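Local atomic coordinates of methylocystis parvus OBBP MbnE (Methylocystis parvus OBBP, PDB entry 5ICQ), a protein that probably captures the copper-chelating compound methanobactin in the periplasm, as a solute-binding protein that serves its uptake. Residues G72-L77 with L265-D270; R286-T291 with E575-H580. All blocks are in the same frame, centred on the assembly; numbering follows the deposited sequence.

Overall arrangement
Interactions 1 and 2 follow one another along the chain, with centres about 19 Å apart and nearest atoms about 7 Å apart, and do not touch. Helix 271-279 joins them: it starts directly after D270 of interaction 1, takes F268 against L274, and offers the same L274, with F275 and F278, to R286 of interaction 2. Interaction 1 sits at the end of the parallel strand pair 65-71 and 262-268; interaction 2 belongs to a separate three-stranded antiparallel sheet. A sulfate ion, probably from the crystallisation liquor, lies about 4 Å from the side chain of S290.

Interaction 1 (G72-L77 with L265-D270); sequences GTFDSL and LQYFRD
Placed with CG between its backbone N and carbonyl carbon (chi1 73°), the ring of F74 reaches Y267, whose CG lies anti to the carbonyl carbon and beside the backbone N (chi1 -80°). The two side chains cross at about a right angle, and their rings meet obliquely, the planes inclined by 46° and the centroids 4.9 Å apart. CD1 of F74 leads, with CE1 next to it: CD1 stands over a face of the tyrosine ring, offset toward the rim, and comes within 3.5 Å of Y267 CD1, with Y267 CE1 just as near. Backbone atoms of G72 and T73 also border the ring. T73 N lies 3.7 Å from Y267 CD2, T73 O is 3.8 Å from Y267 CE2, and G72 O sits at the ring edge, near its plane and 3.6 Å from Y267 CB. T73 turns its own side chain away, so its part is played by the main chain. At the far end of the tyrosine, OH is hydrogen-bonded to the backbone N of Q89, which anchors the ring at its tip. Between the segments the single hydrogen bond runs from G72 N to F268 O, 2.9 Å long and noticeably bent. It joins G72, just past strand 65-71, to the last residue of strand 262-268; before it Q266 still bonds to V68 in the parallel pair. G72 adopts backbone angles at which a CB would press on the preceding carbonyl O. The F268 side chain leaves on the other side to pack on helix 271-279, whose N-cap is D270. The contact is thus mainly apolar and aromatic: one backbone bond fixes the loop at G72, while F74, which also touches A88, meets the second strand through van der Waals contact alone, on a ring tethered by its hydroxyl.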
ATOM      1  N   GLY A  72       3.292 -19.330   1.700  1.00 26.83           N
ATOM      2  CA  GLY A  72       1.973 -19.550   2.260  1.00 24.35           C
ATOM      3  C   GLY A  72       1.137 -20.538   1.477  1.00 22.72           C
ATOM      4  O   GLY A  72       1.661 -21.525   0.946  1.00 21.16           O
ATOM      5  N   THR A  73      -0.169 -20.295   1.401  1.00 22.16           N
ATOM      6  CA  THR A  73      -1.074 -21.250   0.779  1.00 25.06           C
ATOM      7  C   THR A  73      -2.285 -20.500   0.238  1.00 17.38           C
ATOM      8  O   THR A  73      -2.391 -19.279   0.363  1.00 16.85           O
ATOM      9  CB  THR A  73      -1.490 -22.337   1.777  1.00 25.95           C
ATOM     10  OG1 THR A  73      -2.202 -23.373   1.089  1.00 30.54           O
ATOM     11  CG2 THR A  73      -2.375 -21.749   2.866  1.00 27.03           C
ATOM     12  N   PHE A  74      -3.204 -21.246  -0.370  1.00 19.14           N
ATOM     13  CA  PHE A  74      -4.454 -20.672  -0.846  1.00 19.57           C
ATOM     14  C   PHE A  74      -5.503 -21.771  -0.880  1.00 19.32           C
ATOM     15  O   PHE A  74      -5.183 -22.955  -1.011  1.00 21.21           O
ATOM     16  CB  PHE A  74      -4.299 -20.041  -2.243  1.00 18.53           C
ATOM     17  CG  PHE A  74      -4.178 -21.047  -3.351  1.00 21.94           C
ATOM     18  CD1 PHE A  74      -2.961 -21.657  -3.621  1.00 17.20           C
ATOM     19  CD2 PHE A  74      -5.281 -21.392  -4.122  1.00 18.59           C
ATOM     20  CE1 PHE A  74      -2.837 -22.587  -4.641  1.00 17.08           C
ATOM     21  CE2 PHE A  74      -5.166 -22.328  -5.143  1.00 19.63           C
ATOM     22  CZ  PHE A  74      -3.940 -22.921  -5.406  1.00 19.99           C
ATOM     23  N   ASP A  75      -6.773 -21.363  -0.790  1.00 19.13           N
ATOM     24  CA  ASP A  75      -7.862 -22.327  -0.923  1.00 20.13           C
ATOM     25  C   ASP A  75      -9.044 -21.788  -1.723  1.00 22.30           C
ATOM     26  O   ASP A  75     -10.129 -22.386  -1.673  1.00 19.03           O
ATOM     27  CB  ASP A  75      -8.352 -22.778   0.459  1.00 27.62           C
ATOM     28  CG  ASP A  75      -8.779 -21.618   1.330  1.00 33.96           C
ATOM     29  OD1 ASP A  75      -8.824 -20.483   0.822  1.00 33.50           O
ATOM     30  OD2 ASP A  75      -9.080 -21.839   2.521  1.00 50.18           O
ATOM     31  N   SER A  76      -8.875 -20.693  -2.460  1.00 15.86           N
ATOM     32  CA  SER A  76      -9.979 -20.090  -3.187  1.00 16.59           C
ATOM     33  C   SER A  76      -9.441 -19.367  -4.411  1.00 17.22           C
ATOM     34  O   SER A  76      -8.316 -18.858  -4.404  1.00 12.84           O
ATOM     35  CB  SER A  76     -10.749 -19.099  -2.314  1.00 19.85           C
ATOM     36  OG  SER A  76     -11.854 -18.552  -3.016  1.00 22.01           O
ATOM     37  N   LEU A  77     -10.259 -19.327  -5.463  1.00 12.41           N
ATOM     38  CA  LEU A  77      -9.946 -18.550  -6.655  1.00 14.02           C
ATOM     39  C   LEU A  77     -10.832 -17.313  -6.767  1.00 19.02           C
ATOM     40  O   LEU A  77     -10.991 -16.762  -7.864  1.00 15.79           O
ATOM     41  CB  LEU A  77     -10.065 -19.426  -7.904  1.00 14.23           C
ATOM     42  CG  LEU A  77      -9.132 -20.633  -7.894  1.00 18.55           C
ATOM     43  CD1 LEU A  77      -9.261 -21.460  -9.170  1.00 15.61           C
ATOM     44  CD2 LEU A  77      -7.688 -20.184  -7.680  1.00 17.28           C
ATOM     45  N   LEU A 265       1.988 -20.557 -10.814  1.00 12.70           N
ATOM     46  CA  LEU A 265       2.139 -19.963  -9.489  1.00 12.51           C
ATOM     47  C   LEU A 265       2.198 -21.093  -8.469  1.00 17.91           C
ATOM     48  O   LEU A 265       1.187 -21.754  -8.214  1.00 18.61           O
ATOM     49  CB  LEU A 265       0.989 -19.009  -9.167  1.00 14.40           C
ATOM     50  CG  LEU A 265       0.873 -17.774 -10.073  1.00 21.86           C
ATOM     51  CD1 LEU A 265      -0.108 -18.024 -11.212  1.00 18.13           C
ATOM     52  CD2 LEU A 265       0.472 -16.536  -9.285  1.00 23.82           C
ATOM     53  N   GLN A 266       3.370 -21.304  -7.878  1.00 16.74           N
ATOM     54  CA  GLN A 266       3.583 -22.379  -6.914  1.00 16.77           C
ATOM     55  C   GLN A 266       3.712 -21.805  -5.511  1.00 17.13           C
ATOM     56  O   GLN A 266       4.397 -20.798  -5.306  1.00 16.64           O
ATOM     57  CB  GLN A 266       4.841 -23.181  -7.238  1.00 20.51           C
ATOM     58  CG  GLN A 266       4.918 -23.730  -8.641  1.00 27.76           C
ATOM     59  CD  GLN A 266       6.243 -24.427  -8.884  1.00 27.92           C
ATOM     60  OE1 GLN A 266       6.915 -24.832  -7.940  1.00 30.40           O
ATOM     61  NE2 GLN A 266       6.624 -24.570 -10.148  1.00 28.60           N
ATOM     62  N   TYR A 267       3.073 -22.465  -4.547  1.00 17.44           N
ATOM     63  CA  TYR A 267       3.045 -22.009  -3.167  1.00 15.06           C
ATOM     64  C   TYR A 267       3.962 -22.871  -2.308  1.00 16.71           C
ATOM     65  O   TYR A 267       4.035 -24.091  -2.491  1.00 16.06           O
ATOM     66  CB  TYR A 267       1.610 -22.019  -2.619  1.00 17.03           C
ATOM     67  CG  TYR A 267       0.827 -20.805  -3.075  1.00 21.99           C
ATOM     68  CD1 TYR A 267       0.336 -20.715  -4.376  1.00 18.34           C
ATOM     69  CD2 TYR A 267       0.609 -19.738  -2.219  1.00 19.60           C
ATOM     70  CE1 TYR A 267      -0.361 -19.603  -4.800  1.00 18.33           C
ATOM     71  CE2 TYR A 267      -0.090 -18.614  -2.637  1.00 19.51           C
ATOM     72  CZ  TYR A 267      -0.577 -18.562  -3.931  1.00 20.68           C
ATOM     73  OH  TYR A 267      -1.271 -17.453  -4.348  1.00 23.88           O
ATOM     74  N   PHE A 268       4.662 -22.222  -1.377  1.00 19.36           N
ATOM     75  CA  PHE A 268       5.705 -22.860  -0.586  1.00 20.71           C
ATOM     76  C   PHE A 268       5.473 -22.602   0.896  1.00 24.37           C
ATOM     77  O   PHE A 268       5.123 -21.487   1.293  1.00 25.21           O
ATOM     78  CB  PHE A 268       7.110 -22.354  -0.987  1.00 18.71           C
ATOM     79  CG  PHE A 268       7.575 -22.850  -2.334  1.00 20.77           C
ATOM     80  CD1 PHE A 268       7.203 -22.193  -3.496  1.00 18.34           C
ATOM     81  CD2 PHE A 268       8.378 -23.980  -2.435  1.00 21.87           C
ATOM     82  CE1 PHE A 268       7.628 -22.658  -4.736  1.00 15.02           C
ATOM     83  CE2 PHE A 268       8.804 -24.450  -3.670  1.00 27.38           C
ATOM     84  CZ  PHE A 268       8.424 -23.788  -4.824  1.00 22.09           C
ATOM     85  N   ARG A 269       5.708 -23.648   1.696  1.00 36.66           N
ATOM     86  CA  ARG A 269       5.650 -23.669   3.158  1.00 47.09           C
ATOM     87  C   ARG A 269       6.139 -22.381   3.805  1.00 38.88           C
ATOM     88  O   ARG A 269       5.370 -21.677   4.469  1.00 38.09           O
ATOM     89  CB  ARG A 269       6.492 -24.832   3.709  1.00 59.42           C
ATOM     90  CG  ARG A 269       5.944 -26.243   3.484  1.00 66.80           C
ATOM     91  CD  ARG A 269       5.963 -26.656   2.017  1.00 72.32           C
ATOM     92  NE  ARG A 269       7.307 -26.652   1.445  1.00 71.82           N
ATOM     93  CZ  ARG A 269       7.565 -26.797   0.148  1.00 69.49           C
ATOM     94  NH1 ARG A 269       6.569 -26.950  -0.715  1.00 67.60           N
ATOM     95  NH2 ARG A 269       8.817 -26.791  -0.288  1.00 70.95           N
ATOM     96  N   ASP A 270       7.424 -22.080   3.650  1.00 41.20           N
ATOM     97  CA  ASP A 270       7.991 -20.876   4.237  1.00 49.37           C
ATOM     98  C   ASP A 270       9.162 -20.405   3.385  1.00 38.60           C
ATOM     99  O   ASP A 270       9.478 -20.988   2.341  1.00 30.88           O
ATOM    100  CB  ASP A 270       8.417 -21.106   5.691  1.00 56.97           C
ATOM    101  CG  ASP A 270       9.453 -22.212   5.839  1.00 62.49           C
ATOM    102  OD1 ASP A 270       9.872 -22.464   6.990  1.00 70.35           O
ATOM    103  OD2 ASP A 270       9.843 -22.837   4.826  1.00 54.34           O
TER

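Interaction 2 (R286-T291 with E575-H580); sequences RDETST and EQWIAH
D287 OD1 is gripped from two residues: Q576 NE2 donates to it across the strands at 2.9 Å, and Y285 OH adds a weak hydrogen bond. The amide approaches from above the carboxylate, 56° out of its plane, with the two flat groups turned 75° against each other. Q576, extended beyond CG, anchors its other amide atom, OE1, on the backbone N of I597. I578 CG2 also touches D287 OD1, at 3.4 Å. Without the carboxylate of D287, as with an alanine here, Q576 NE2 would probably lose its partner across the strands and a gap would open beside I578 CG2. R286 and A579 form a hydrogen-bonded antiparallel pair, R286 N to A579 O at 2.9 Å and A579 N to R286 O at 3.0 Å. Farther along, E288 N bonds W577 O directly (2.8 Å, nearly straight), while on the return side a water donates to E288 O and accepts from W577 N. On the face that carries W577 and A579, R286 NH2 meets E288 OE2 at 2.8 Å in a salt bridge; Y298 OH also bonds that oxygen, and R293 pairs with OE1. The indole of W577 stacks on W294 and receives T291 CG2 at its edge, 3.9 Å from CH2. Strand 576-581 is the central member of an antiparallel sheet, between 285-288 and 308-313. Strands 308-313 and 576-581 each adjoin a passage to or from the sheet holding 322-326 and 567-572, consistent with the two chain crossings between lobes found in periplasmic solute-binding proteins such as those of family 5.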
ATOM      1  N   ARG A 286      12.229 -13.751  -7.520  1.00  9.34           N
ATOM      2  CA  ARG A 286      11.875 -13.589  -6.117  1.00 11.59           C
ATOM      3  C   ARG A 286      12.135 -12.156  -5.672  1.00 14.85           C
ATOM      4  O   ARG A 286      13.035 -11.475  -6.184  1.00 12.64           O
ATOM      5  CB  ARG A 286      12.636 -14.577  -5.213  1.00 16.77           C
ATOM      6  CG  ARG A 286      14.149 -14.428  -5.210  1.00 16.32           C
ATOM      7  CD  ARG A 286      14.806 -15.479  -4.290  1.00 15.84           C
ATOM      8  NE  ARG A 286      14.783 -15.082  -2.885  1.00 13.68           N
ATOM      9  CZ  ARG A 286      13.948 -15.557  -1.959  1.00 14.85           C
ATOM     10  NH1 ARG A 286      13.036 -16.477  -2.265  1.00 18.10           N
ATOM     11  NH2 ARG A 286      14.036 -15.107  -0.709  1.00 17.80           N
ATOM     12  N   ASP A 287      11.302 -11.697  -4.736  1.00  9.26           N
ATOM     13  CA  ASP A 287      11.556 -10.497  -3.946  1.00 11.72           C
ATOM     14  C   ASP A 287      12.197 -10.905  -2.624  1.00 17.60           C
ATOM     15  O   ASP A 287      11.703 -11.810  -1.950  1.00 18.91           O
ATOM     16  CB  ASP A 287      10.252  -9.743  -3.672  1.00 20.89           C
ATOM     17  CG  ASP A 287       9.601  -9.228  -4.928  1.00 26.56           C
ATOM     18  OD1 ASP A 287      10.308  -8.620  -5.759  1.00 28.61           O
ATOM     19  OD2 ASP A 287       8.381  -9.436  -5.087  1.00 29.71           O
ATOM     20  N   GLU A 288      13.282 -10.233  -2.245  1.00 15.11           N
ATOM     21  CA  GLU A 288      13.968 -10.518  -0.995  1.00 12.55           C
ATOM     22  C   GLU A 288      13.519  -9.529   0.070  1.00 17.55           C
ATOM     23  O   GLU A 288      13.569  -8.314  -0.150  1.00 16.93           O
ATOM     24  CB  GLU A 288      15.487 -10.443  -1.167  1.00 12.28           C
ATOM     25  CG  GLU A 288      16.243 -10.931   0.036  1.00 11.46           C
ATOM     26  CD  GLU A 288      15.819 -12.325   0.416  1.00 17.33           C
ATOM     27  OE1 GLU A 288      15.133 -12.487   1.452  1.00 18.23           O
ATOM     28  OE2 GLU A 288      16.153 -13.248  -0.346  1.00 18.59           O
ATOM     29  N   THR A 289      13.088 -10.046   1.228  1.00 15.62           N
ATOM     30  CA  THR A 289      12.731  -9.196   2.359  1.00 18.31           C
ATOM     31  C   THR A 289      13.554  -9.483   3.606  1.00 21.71           C
ATOM     32  O   THR A 289      13.382  -8.786   4.612  1.00 18.74           O
ATOM     33  CB  THR A 289      11.238  -9.341   2.702  1.00 22.57           C
ATOM     34  OG1 THR A 289      10.913 -10.727   2.835  1.00 25.59           O
ATOM     35  CG2 THR A 289      10.370  -8.733   1.605  1.00 32.22           C
ATOM     36  N   SER A 290      14.446 -10.471   3.570  1.00 17.73           N
ATOM     37  CA  SER A 290      15.285 -10.826   4.713  1.00 16.31           C
ATOM     38  C   SER A 290      16.635 -10.134   4.574  1.00 13.32           C
ATOM     39  O   SER A 290      17.350 -10.376   3.597  1.00 13.51           O
ATOM     40  CB  SER A 290      15.477 -12.344   4.789  1.00 16.71           C
ATOM     41  OG  SER A 290      16.635 -12.661   5.546  1.00 15.48           O
ATOM     42  N   THR A 291      16.981  -9.272   5.539  1.00 12.57           N
ATOM     43  CA  THR A 291      18.294  -8.627   5.499  1.00 14.86           C
ATOM     44  C   THR A 291      19.419  -9.645   5.625  1.00 17.07           C
ATOM     45  O   THR A 291      20.477  -9.485   5.006  1.00 12.72           O
ATOM     46  CB  THR A 291      18.424  -7.566   6.596  1.00 23.07           C
ATOM     47  OG1 THR A 291      18.065  -8.123   7.867  1.00 19.83           O
ATOM     48  CG2 THR A 291      17.528  -6.385   6.296  1.00 16.79           C
ATOM     49  N   GLU A 575      15.360   0.651  -1.517  1.00 11.74           N
ATOM     50  CA  GLU A 575      15.204  -0.041  -2.785  1.00 11.19           C
ATOM     51  C   GLU A 575      14.505  -1.376  -2.586  1.00 15.19           C
ATOM     52  O   GLU A 575      14.479  -1.938  -1.486  1.00 13.68           O
ATOM     53  CB  GLU A 575      16.566  -0.279  -3.457  1.00 10.94           C
ATOM     54  CG  GLU A 575      17.217   0.982  -3.971  1.00 19.64           C
ATOM     55  CD  GLU A 575      18.298   1.504  -3.042  1.00 36.82           C
ATOM     56  OE1 GLU A 575      18.866   0.704  -2.263  1.00 33.03           O
ATOM     57  OE2 GLU A 575      18.585   2.717  -3.101  1.00 41.25           O
ATOM     58  N   GLN A 576      13.951  -1.886  -3.682  1.00 11.97           N
ATOM     59  CA  GLN A 576      13.408  -3.235  -3.725  1.00 10.27           C
ATOM     60  C   GLN A 576      14.499  -4.215  -4.142  1.00 12.26           C
ATOM     61  O   GLN A 576      15.198  -3.988  -5.135  1.00 14.53           O
ATOM     62  CB  GLN A 576      12.229  -3.298  -4.696  1.00 13.73           C
ATOM     63  CG  GLN A 576      11.523  -4.650  -4.675  1.00 21.36           C
ATOM     64  CD  GLN A 576      10.246  -4.653  -5.490  1.00 23.00           C
ATOM     65  OE1 GLN A 576       9.564  -3.629  -5.609  1.00 19.91           O
ATOM     66  NE2 GLN A 576       9.918  -5.803  -6.061  1.00 20.33           N
ATOM     67  N   TRP A 577      14.659  -5.290  -3.372  1.00 11.73           N
ATOM     68  CA  TRP A 577      15.692  -6.296  -3.607  1.00  9.78           C
ATOM     69  C   TRP A 577      15.059  -7.467  -4.352  1.00 14.42           C
ATOM     70  O   TRP A 577      14.117  -8.091  -3.844  1.00 13.44           O
ATOM     71  CB  TRP A 577      16.302  -6.768  -2.281  1.00  9.27           C
ATOM     72  CG  TRP A 577      16.749  -5.629  -1.400  1.00 10.91           C
ATOM     73  CD1 TRP A 577      17.170  -4.387  -1.808  1.00 15.64           C
ATOM     74  CD2 TRP A 577      16.798  -5.619   0.032  1.00 10.49           C
ATOM     75  NE1 TRP A 577      17.483  -3.611  -0.715  1.00 15.12           N
ATOM     76  CE2 TRP A 577      17.252  -4.338   0.426  1.00 13.41           C
ATOM     77  CE3 TRP A 577      16.500  -6.565   1.020  1.00 20.25           C
ATOM     78  CZ2 TRP A 577      17.432  -3.988   1.764  1.00 17.51           C
ATOM     79  CZ3 TRP A 577      16.671  -6.213   2.353  1.00 20.70           C
ATOM     80  CH2 TRP A 577      17.132  -4.932   2.711  1.00 18.34           C
ATOM     81  N   ILE A 578      15.542  -7.743  -5.567  1.00  8.69           N
ATOM     82  CA  ILE A 578      14.987  -8.826  -6.371  1.00  9.94           C
ATOM     83  C   ILE A 578      16.106  -9.717  -6.897  1.00 13.97           C
ATOM     84  O   ILE A 578      17.280  -9.340  -6.934  1.00 15.31           O
ATOM     85  CB  ILE A 578      14.123  -8.310  -7.546  1.00 13.78           C
ATOM     86  CG1 ILE A 578      15.007  -7.707  -8.636  1.00 16.35           C
ATOM     87  CG2 ILE A 578      13.094  -7.274  -7.059  1.00 11.57           C
ATOM     88  CD1 ILE A 578      14.238  -7.376  -9.940  1.00 16.38           C
ATOM     89  N   ALA A 579      15.725 -10.925  -7.304  1.00  9.96           N
ATOM     90  CA  ALA A 579      16.627 -11.822  -8.008  1.00 10.56           C
ATOM     91  C   ALA A 579      15.816 -12.583  -9.039  1.00 12.73           C
ATOM     92  O   ALA A 579      14.616 -12.802  -8.856  1.00 11.35           O
ATOM     93  CB  ALA A 579      17.339 -12.802  -7.066  1.00  9.24           C
ATOM     94  N   HIS A 580      16.473 -12.982 -10.128  1.00 12.00           N
ATOM     95  CA  HIS A 580      15.728 -13.602 -11.212  1.00 14.61           C
ATOM     96  C   HIS A 580      16.661 -14.398 -12.113  1.00 15.34           C
ATOM     97  O   HIS A 580      17.862 -14.123 -12.195  1.00 14.96           O
ATOM     98  CB  HIS A 580      14.987 -12.546 -12.040  1.00 12.67           C
ATOM     99  CG  HIS A 580      15.889 -11.515 -12.631  1.00 15.34           C
ATOM    100  ND1 HIS A 580      16.535 -11.695 -13.835  1.00 19.95           N
ATOM    101  CD2 HIS A 580      16.266 -10.294 -12.181  1.00 23.06           C
ATOM    102  CE1 HIS A 580      17.270 -10.631 -14.103  1.00 21.13           C
ATOM    103  NE2 HIS A 580      17.127  -9.766 -13.115  1.00 22.81           N
TER
HETATM  104  O   HOH W   1      12.525  -6.212  -1.545  1.00 24.33           O